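LAE5 (Uncultured bacterium, PDB 5JD3) probably hydrolyses carboxylic esters, as an esterase of the GDSL-like lipase/acylhydrolase family recovered from a lake metagenome. Local coordinates at residues F198-Y201 with L202-Y205; I215-L219 with A220-V224; R170-M173 with D174-D178. All blocks are in the same frame, centred on the assembly; numbering follows the deposited sequence.

Interaction 1. Residues F198-Y201 with L202-Y205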
loop_
_atom_site.group_PDB
_atom_site.type_symbol
_atom_site.label_atom_id
_atom_site.label_comp_id
_atom_site.label_asym_id
_atom_site.label_seq_id
_atom_site.Cartn_x
_atom_site.Cartn_y
_atom_site.Cartn_z
ATOM N N PHE A 198 -5.394 2.844 -11.523
ATOM C CA PHE A 198 -5.006 4.152 -12.036
ATOM C C PHE A 198 -5.045 4.170 -13.560
ATOM O O PHE A 198 -5.444 5.166 -14.162
ATOM C CB PHE A 198 -3.613 4.545 -11.538
ATOM C CG PHE A 198 -3.612 5.188 -10.177
ATOM C CD1 PHE A 198 -4.262 6.393 -9.969
ATOM C CD2 PHE A 198 -2.953 4.595 -9.113
ATOM C CE1 PHE A 198 -4.264 6.991 -8.722
ATOM C CE2 PHE A 198 -2.951 5.189 -7.862
ATOM C CZ PHE A 198 -3.607 6.389 -7.668
ATOM N N ASP A 199 -4.640 3.063 -14.177
ATOM C CA ASP A 199 -4.644 2.950 -15.634
ATOM C C ASP A 199 -6.050 3.098 -16.207
ATOM O O ASP A 199 -6.230 3.638 -17.298
ATOM C CB ASP A 199 -4.041 1.614 -16.076
ATOM C CG ASP A 199 -2.541 1.552 -15.862
ATOM O OD1 ASP A 199 -1.949 2.588 -15.492
ATOM O OD2 ASP A 199 -1.953 0.472 -16.076
ATOM N N ARG A 200 -7.043 2.614 -15.469
ATOM C CA ARG A 200 -8.435 2.755 -15.880
ATOM C C ARG A 200 -8.892 4.203 -15.745
ATOM O O ARG A 200 -9.582 4.732 -16.618
ATOM C CB ARG A 200 -9.336 1.832 -15.060
ATOM C CG ARG A 200 -9.529 0.454 -15.673
ATOM C CD ARG A 200 -10.196 -0.500 -14.696
ATOM N NE ARG A 200 -9.224 -1.148 -13.821
ATOM C CZ ARG A 200 -9.445 -1.438 -12.544
ATOM N NH1 ARG A 200 -8.501 -2.030 -11.823
ATOM N NH2 ARG A 200 -10.607 -1.132 -11.984
ATOM N N TYR A 201 -8.499 4.838 -14.646
ATOM C CA TYR A 201 -8.825 6.239 -14.407
ATOM C C TYR A 201 -8.211 7.135 -15.478
ATOM O O TYR A 201 -8.853 8.066 -15.963
ATOM C CB TYR A 201 -8.337 6.671 -13.021
ATOM C CG TYR A 201 -8.803 8.049 -12.599
ATOM C CD1 TYR A 201 -9.930 8.209 -11.805
ATOM C CD2 TYR A 201 -8.111 9.190 -12.992
ATOM C CE1 TYR A 201 -10.358 9.467 -11.415
ATOM C CE2 TYR A 201 -8.534 10.449 -12.610
ATOM C CZ TYR A 201 -9.655 10.581 -11.820
ATOM O OH TYR A 201 -10.074 11.834 -11.436
ATOM N N LEU A 202 -6.968 6.839 -15.846
ATOM C CA LEU A 202 -6.214 7.675 -16.779
ATOM C C LEU A 202 -6.739 7.607 -18.212
ATOM O O LEU A 202 -6.212 8.275 -19.102
ATOM C CB LEU A 202 -4.734 7.287 -16.752
ATOM C CG LEU A 202 -3.989 7.639 -15.464
ATOM C CD1 LEU A 202 -2.591 7.037 -15.460
ATOM C CD2 LEU A 202 -3.931 9.149 -15.280
ATOM N N GLN A 203 -7.773 6.804 -18.436
ATOM C CA GLN A 203 -8.435 6.767 -19.734
ATOM C C GLN A 203 -9.318 7.998 -19.911
ATOM O O GLN A 203 -9.801 8.273 -21.009
ATOM C CB GLN A 203 -9.275 5.496 -19.886
ATOM C CG GLN A 203 -8.480 4.200 -19.835
ATOM C CD GLN A 203 -9.364 2.973 -19.975
ATOM O OE1 GLN A 203 -10.505 3.064 -20.427
ATOM N NE2 GLN A 203 -8.836 1.817 -19.587
ATOM N N HIS A 204 -9.521 8.736 -18.824
ATOM C CA HIS A 204 -10.455 9.857 -18.826
ATOM C C HIS A 204 -9.794 11.187 -18.466
ATOM O O HIS A 204 -10.327 12.251 -18.779
ATOM C CB HIS A 204 -11.609 9.575 -17.861
ATOM C CG HIS A 204 -12.304 8.275 -18.119
ATOM N ND1 HIS A 204 -11.951 7.104 -17.484
ATOM C CD2 HIS A 204 -13.327 7.959 -18.948
ATOM C CE1 HIS A 204 -12.728 6.123 -17.908
ATOM N NE2 HIS A 204 -13.571 6.615 -18.798
ATOM N N TYR A 205 -8.641 11.128 -17.807
ATOM C CA TYR A 205 -7.941 12.346 -17.409
ATOM C C TYR A 205 -6.425 12.218 -17.517
ATOM O O TYR A 205 -5.876 11.117 -17.498
ATOM C CB TYR A 205 -8.313 12.737 -15.975
ATOM C CG TYR A 205 -9.776 13.061 -15.775
ATOM C CD1 TYR A 205 -10.302 14.275 -16.200
ATOM C CD2 TYR A 205 -10.628 12.160 -15.151
ATOM C CE1 TYR A 205 -11.639 14.578 -16.017
ATOM C CE2 TYR A 205 -11.966 12.454 -14.962
ATOM C CZ TYR A 205 -12.466 13.665 -15.398
ATOM O OH TYR A 205 -13.797 13.963 -15.213
#

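Interaction 2. Residues I215-L219 with A220-V224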
loop_
_atom_site.group_PDB
_atom_site.type_symbol
_atom_site.label_atom_id
_atom_site.label_comp_id
_atom_site.label_asym_id
_atom_site.label_seq_id
_atom_site.Cartn_x
_atom_site.Cartn_y
_atom_site.Cartn_z
ATOM N N ILE A 215 2.677 10.827 -8.168
ATOM C CA ILE A 215 2.830 9.893 -7.055
ATOM C C ILE A 215 1.890 10.228 -5.902
ATOM O O ILE A 215 1.127 9.373 -5.453
ATOM C CB ILE A 215 4.277 9.868 -6.526
ATOM C CG1 ILE A 215 5.202 9.184 -7.534
ATOM C CG2 ILE A 215 4.341 9.136 -5.194
ATOM C CD1 ILE A 215 4.829 7.744 -7.825
ATOM N N HIS A 216 1.956 11.467 -5.419
ATOM C CA HIS A 216 1.080 11.922 -4.341
ATOM C C HIS A 216 -0.171 12.584 -4.911
ATOM O O HIS A 216 -0.125 13.738 -5.337
ATOM C CB HIS A 216 1.815 12.901 -3.420
ATOM C CG HIS A 216 3.112 12.377 -2.888
ATOM N ND1 HIS A 216 4.328 12.678 -3.462
ATOM C CD2 HIS A 216 3.384 11.577 -1.830
ATOM C CE1 HIS A 216 5.293 12.084 -2.783
ATOM N NE2 HIS A 216 4.747 11.409 -1.788
ATOM N N PRO A 217 -1.297 11.857 -4.913
ATOM C CA PRO A 217 -2.510 12.341 -5.571
ATOM C C PRO A 217 -3.400 13.167 -4.652
ATOM O O PRO A 217 -3.150 13.238 -3.448
ATOM C CB PRO A 217 -3.211 11.045 -5.968
ATOM C CG PRO A 217 -2.868 10.110 -4.842
ATOM C CD PRO A 217 -1.497 10.519 -4.329
ATOM N N ASN A 218 -4.430 13.786 -5.220
ATOM C CA ASN A 218 -5.462 14.424 -4.414
ATOM C C ASN A 218 -6.365 13.354 -3.810
ATOM O O ASN A 218 -6.082 12.162 -3.932
ATOM C CB ASN A 218 -6.273 15.424 -5.246
ATOM C CG ASN A 218 -6.800 14.825 -6.540
ATOM O OD1 ASN A 218 -6.826 13.608 -6.716
ATOM N ND2 ASN A 218 -7.227 15.689 -7.455
ATOM N N LEU A 219 -7.447 13.772 -3.163
ATOM C CA LEU A 219 -8.341 12.823 -2.506
ATOM C C LEU A 219 -8.943 11.837 -3.506
ATOM O O LEU A 219 -9.160 10.668 -3.182
ATOM C CB LEU A 219 -9.454 13.558 -1.760
ATOM C CG LEU A 219 -10.228 12.697 -0.760
ATOM C CD1 LEU A 219 -9.297 12.185 0.331
ATOM C CD2 LEU A 219 -11.390 13.469 -0.160
ATOM N N ALA A 220 -9.201 12.314 -4.721
ATOM C CA ALA A 220 -9.748 11.476 -5.782
ATOM C C ALA A 220 -8.809 10.321 -6.111
ATOM O O ALA A 220 -9.250 9.192 -6.329
ATOM C CB ALA A 220 -10.021 12.306 -7.026
ATOM N N GLY A 221 -7.512 10.613 -6.145
ATOM C CA GLY A 221 -6.509 9.601 -6.415
ATOM C C GLY A 221 -6.442 8.559 -5.316
ATOM O O GLY A 221 -6.286 7.368 -5.586
ATOM N N HIS A 222 -6.560 9.008 -4.071
ATOM C CA HIS A 222 -6.573 8.097 -2.933
ATOM C C HIS A 222 -7.836 7.241 -2.938
ATOM O O HIS A 222 -7.828 6.106 -2.461
ATOM C CB HIS A 222 -6.461 8.871 -1.619
ATOM C CG HIS A 222 -5.065 9.301 -1.288
ATOM N ND1 HIS A 222 -4.146 8.457 -0.703
ATOM C CD2 HIS A 222 -4.433 10.487 -1.454
ATOM C CE1 HIS A 222 -3.008 9.102 -0.524
ATOM N NE2 HIS A 222 -3.156 10.337 -0.971
ATOM N N GLN A 223 -8.919 7.790 -3.479
ATOM C CA GLN A 223 -10.169 7.049 -3.587
ATOM C C GLN A 223 -10.025 5.933 -4.617
ATOM O O GLN A 223 -10.628 4.869 -4.481
ATOM C CB GLN A 223 -11.324 7.982 -3.961
ATOM C CG GLN A 223 -12.701 7.345 -3.833
ATOM C CD GLN A 223 -13.104 7.107 -2.390
ATOM O OE1 GLN A 223 -13.368 8.050 -1.644
ATOM N NE2 GLN A 223 -13.151 5.841 -1.989
ATOM N N VAL A 224 -9.220 6.186 -5.645
ATOM C CA VAL A 224 -8.902 5.170 -6.640
ATOM C C VAL A 224 -8.168 4.012 -5.976
ATOM O O VAL A 224 -8.484 2.843 -6.211
ATOM C CB VAL A 224 -8.040 5.743 -7.785
ATOM C CG1 VAL A 224 -7.441 4.623 -8.626
ATOM C CG2 VAL A 224 -8.863 6.690 -8.648
HETATM O O HOH W 1 -0.905 12.409 -1.473
#

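Interaction 3. Residues R170-M173 with D174-D178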
loop_
_atom_site.group_PDB
_atom_site.type_symbol
_atom_site.label_atom_id
_atom_site.label_comp_id
_atom_site.label_asym_id
_atom_site.label_seq_id
_atom_site.Cartn_x
_atom_site.Cartn_y
_atom_site.Cartn_z
ATOM N N ARG A 170 8.030 4.363 -15.287
ATOM C CA ARG A 170 6.803 3.574 -15.350
ATOM C C ARG A 170 7.121 2.115 -15.659
ATOM O O ARG A 170 6.567 1.206 -15.041
ATOM C CB ARG A 170 5.842 4.139 -16.401
ATOM C CG ARG A 170 4.644 3.240 -16.688
ATOM C CD ARG A 170 3.811 2.996 -15.435
ATOM N NE ARG A 170 2.968 1.809 -15.556
ATOM C CZ ARG A 170 1.697 1.826 -15.949
ATOM N NH1 ARG A 170 1.014 0.692 -16.025
ATOM N NH2 ARG A 170 1.107 2.972 -16.264
ATOM N N ALA A 171 8.017 1.901 -16.616
ATOM C CA ALA A 171 8.436 0.553 -16.986
ATOM C C ALA A 171 9.178 -0.115 -15.837
ATOM O O ALA A 171 9.047 -1.319 -15.619
ATOM C CB ALA A 171 9.307 0.591 -18.231
ATOM N N ARG A 172 9.959 0.676 -15.107
ATOM C CA ARG A 172 10.681 0.186 -13.939
ATOM C C ARG A 172 9.708 -0.136 -12.812
ATOM O O ARG A 172 9.872 -1.124 -12.097
ATOM C CB ARG A 172 11.709 1.217 -13.468
ATOM C CG ARG A 172 12.631 0.738 -12.357
ATOM C CD ARG A 172 13.625 -0.293 -12.866
ATOM N NE ARG A 172 14.740 -0.481 -11.943
ATOM C CZ ARG A 172 15.732 -1.345 -12.136
ATOM N NH1 ARG A 172 15.750 -2.105 -13.223
ATOM N NH2 ARG A 172 16.707 -1.448 -11.243
ATOM N N MET A 173 8.693 0.709 -12.658
ATOM C CA MET A 173 7.669 0.497 -11.643
ATOM C C MET A 173 6.877 -0.768 -11.957
ATOM O O MET A 173 6.417 -1.466 -11.053
ATOM C CB MET A 173 6.735 1.707 -11.555
ATOM C CG MET A 173 5.849 1.724 -10.321
ATOM S SD MET A 173 6.770 2.030 -8.799
ATOM C CE MET A 173 7.162 3.770 -8.977
ATOM N N ASP A 174 6.727 -1.057 -13.247
ATOM C CA ASP A 174 6.057 -2.274 -13.691
ATOM C C ASP A 174 6.869 -3.512 -13.328
ATOM O O ASP A 174 6.309 -4.577 -13.067
ATOM C CB ASP A 174 5.810 -2.236 -15.202
ATOM C CG ASP A 174 4.761 -1.217 -15.596
ATOM O OD1 ASP A 174 3.911 -0.878 -14.748
ATOM O OD2 ASP A 174 4.786 -0.756 -16.757
ATOM N N VAL A 175 8.191 -3.366 -13.317
ATOM C CA VAL A 175 9.080 -4.458 -12.938
ATOM C C VAL A 175 8.838 -4.868 -11.492
ATOM O O VAL A 175 8.687 -6.051 -11.185
ATOM C CB VAL A 175 10.563 -4.071 -13.117
ATOM C CG1 VAL A 175 11.471 -5.129 -12.508
ATOM C CG2 VAL A 175 10.885 -3.860 -14.588
ATOM N N TYR A 176 8.787 -3.876 -10.610
ATOM C CA TYR A 176 8.624 -4.118 -9.181
ATOM C C TYR A 176 7.214 -4.588 -8.842
ATOM O O TYR A 176 7.013 -5.330 -7.881
ATOM C CB TYR A 176 8.968 -2.854 -8.390
ATOM C CG TYR A 176 10.455 -2.602 -8.271
ATOM C CD1 TYR A 176 11.236 -2.385 -9.399
ATOM C CD2 TYR A 176 11.076 -2.577 -7.030
ATOM C CE1 TYR A 176 12.595 -2.154 -9.294
ATOM C CE2 TYR A 176 12.434 -2.347 -6.915
ATOM C CZ TYR A 176 13.188 -2.136 -8.049
ATOM O OH TYR A 176 14.540 -1.907 -7.937
ATOM N N GLY A 177 6.240 -4.151 -9.633
ATOM C CA GLY A 177 4.866 -4.582 -9.453
ATOM C C GLY A 177 4.701 -6.057 -9.771
ATOM O O GLY A 177 4.057 -6.795 -9.026
ATOM N N ASP A 178 5.291 -6.482 -10.885
ATOM C CA ASP A 178 5.261 -7.881 -11.298
ATOM C C ASP A 178 5.959 -8.772 -10.281
ATOM O O ASP A 178 5.571 -9.922 -10.073
ATOM C CB ASP A 178 5.917 -8.052 -12.672
ATOM C CG ASP A 178 4.980 -7.714 -13.815
ATOM O OD1 ASP A 178 3.988 -6.993 -13.582
ATOM O OD2 ASP A 178 5.238 -8.171 -14.948
#

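Interaction 1. Residues F198-Y201 with L202-Y205
Tyr201 and Tyr205 bring their rings together where helix 194-201 runs out into the loop that follows. CE2 of Tyr201 lies 3.7 Å from CD2 of Tyr205; the ring centroids are 5.6 Å apart and the planes inclined at 34°, an oblique pairing. The Tyr201 ring reaches this place with CG anti to the backbone N (chi1 -172°), and its OH is held by Gln209, farther along the loop.

Backbone hydrogen bonds finish the helix. Leu202 N gives the last i to i-4 bond, 2.8 Å to Phe198 O. The coil then tightens to i to i-3 spacing: Gln203 N meets Arg200 O at 3.3 Å, and His204 N meets Tyr201 O at 3.0 Å.

Side-chain carbons also lie against carbonyl oxygens of the last turn. Leu202 CG sits 3.2 Å from Phe198 O, and Gln203 CG lies 3.4 Å from Asp199 O. Asp199 turns away to Gln195 and to Arg170, while Phe198 packs on Val224 and Ile225 of helix 219-232.

The hydrogen bonds that can be assigned across the contact are backbone ones, so the chain leaves the helix on main-chain bonds, while the two tyrosines add ring contact at the surface.

Interaction 2. Residues I215-L219 with A220-V224
This is a helix N-cap, local along the chain, where the loop carrying His216 enters helix 219-232. Asn218 is the cap residue: its OD1 accepts from Gly221 N at 3.1 Å, with the donor tilted 18° from the amide carbonyl plane. A chi1 of 51°, which sets CG between the backbone N and the carbonyl carbon, turns the amide oxygen back over the first turn. The backbone O of Asn218 accepts His222 N at 3.2 Å and a weak second bond from Gly221 N. Leu219 O receives Gln223 N to continue the helix.

Pro217 packs beside the cap. Its CG lies over one face of the His222 imidazole in a CH-pi contact, 4.0 Å from the ring centroid and offset toward the rim. Pro217 CB rests 3.6 Å from Gly221 CA, where a side-chain carbon on the glycine would clash with the proline. In the plane of the imidazole, a water joins NE2 of His222, at 3.1 Å, to Pro217 O, to which it donates.

His216 turns away from the helix, with ND1 bonded to Asp213 and NE2 to Ser36, consistent with a Ser-His-Asp catalytic triad. Around the cap, His222 and Leu219 lean on Leu62 of helix 59-70, His222 also touches Ile37 of helix 36-39, and Val224 packs against Ala197, Phe198 and Tyr201 of helix 194-201.

Interaction 3. Residues R170-M173 with D174-D178
Arg170 and Asp174, one helical turn apart, form a salt bridge in which NE gives its hydrogen to OD1 over 3.0 Å, nearly straight at 171°. The carboxylate oxygen lies in the guanidinium plane and is met on its syn side, yet the two flat groups stand 79° apart, so this is a single-pronged grip. The arginine chain, bent at its CB-CG bond (chi2 60°), curls back along the helix to bring NE there.

On another side of the helix, two residues further on, Arg172 and Tyr176 cross with guanidinium and ring planes well inclined to each other, NE 3.8 Å from CE1. The carbonyl of Arg172 also meets the edge of that ring, O to CD1 3.3 Å, while taking only weak bonds from Tyr176 N and Val175 N. Beneath the side chains run the i to i-4 bonds of helix 168-187: Asp174 N to Arg170 O at 2.9 Å, and Gly177 N to Met173 O at 3.0 Å. This helix is the crossover of a beta-alpha-beta unit linking the parallel strands 152-156 and 190-192.

Outside partners set the polar ends. NH2 of Arg170 is bonded to Glu162 O and its NH1 bridges to Asp199, so an alanine here would probably leave both aspartates without this shared cation and open a gap beside Phe160. Gln119 holds both Arg172 NH2 and Tyr176 OH, and that hydroxyl is also bonded to Val130 O. Met173 is buried against Val116, Pro158 and Phe160.

Overall arrangement
Along the chain the order is interaction 3, interaction 1, interaction 2. Interaction 3 lies on helix 168-187, which leads from strand 152-156 to edge strand 190-192 of the parallel five-stranded sheet; interaction 1 ends the next helix, 194-201, and interaction 2 begins the last, 219-232. Centres of 1 and 2 are 12 Å apart, and they touch by packing of Phe198 on Gly221 and Val224. Interactions 1 and 3, 18 Å apart between centres, meet through the Asp199-Arg170 salt bridge. Interactions 2 and 3 do not touch. Helix 194-201 thus joins the crossover helix to the helix following the probable catalytic histidine loop.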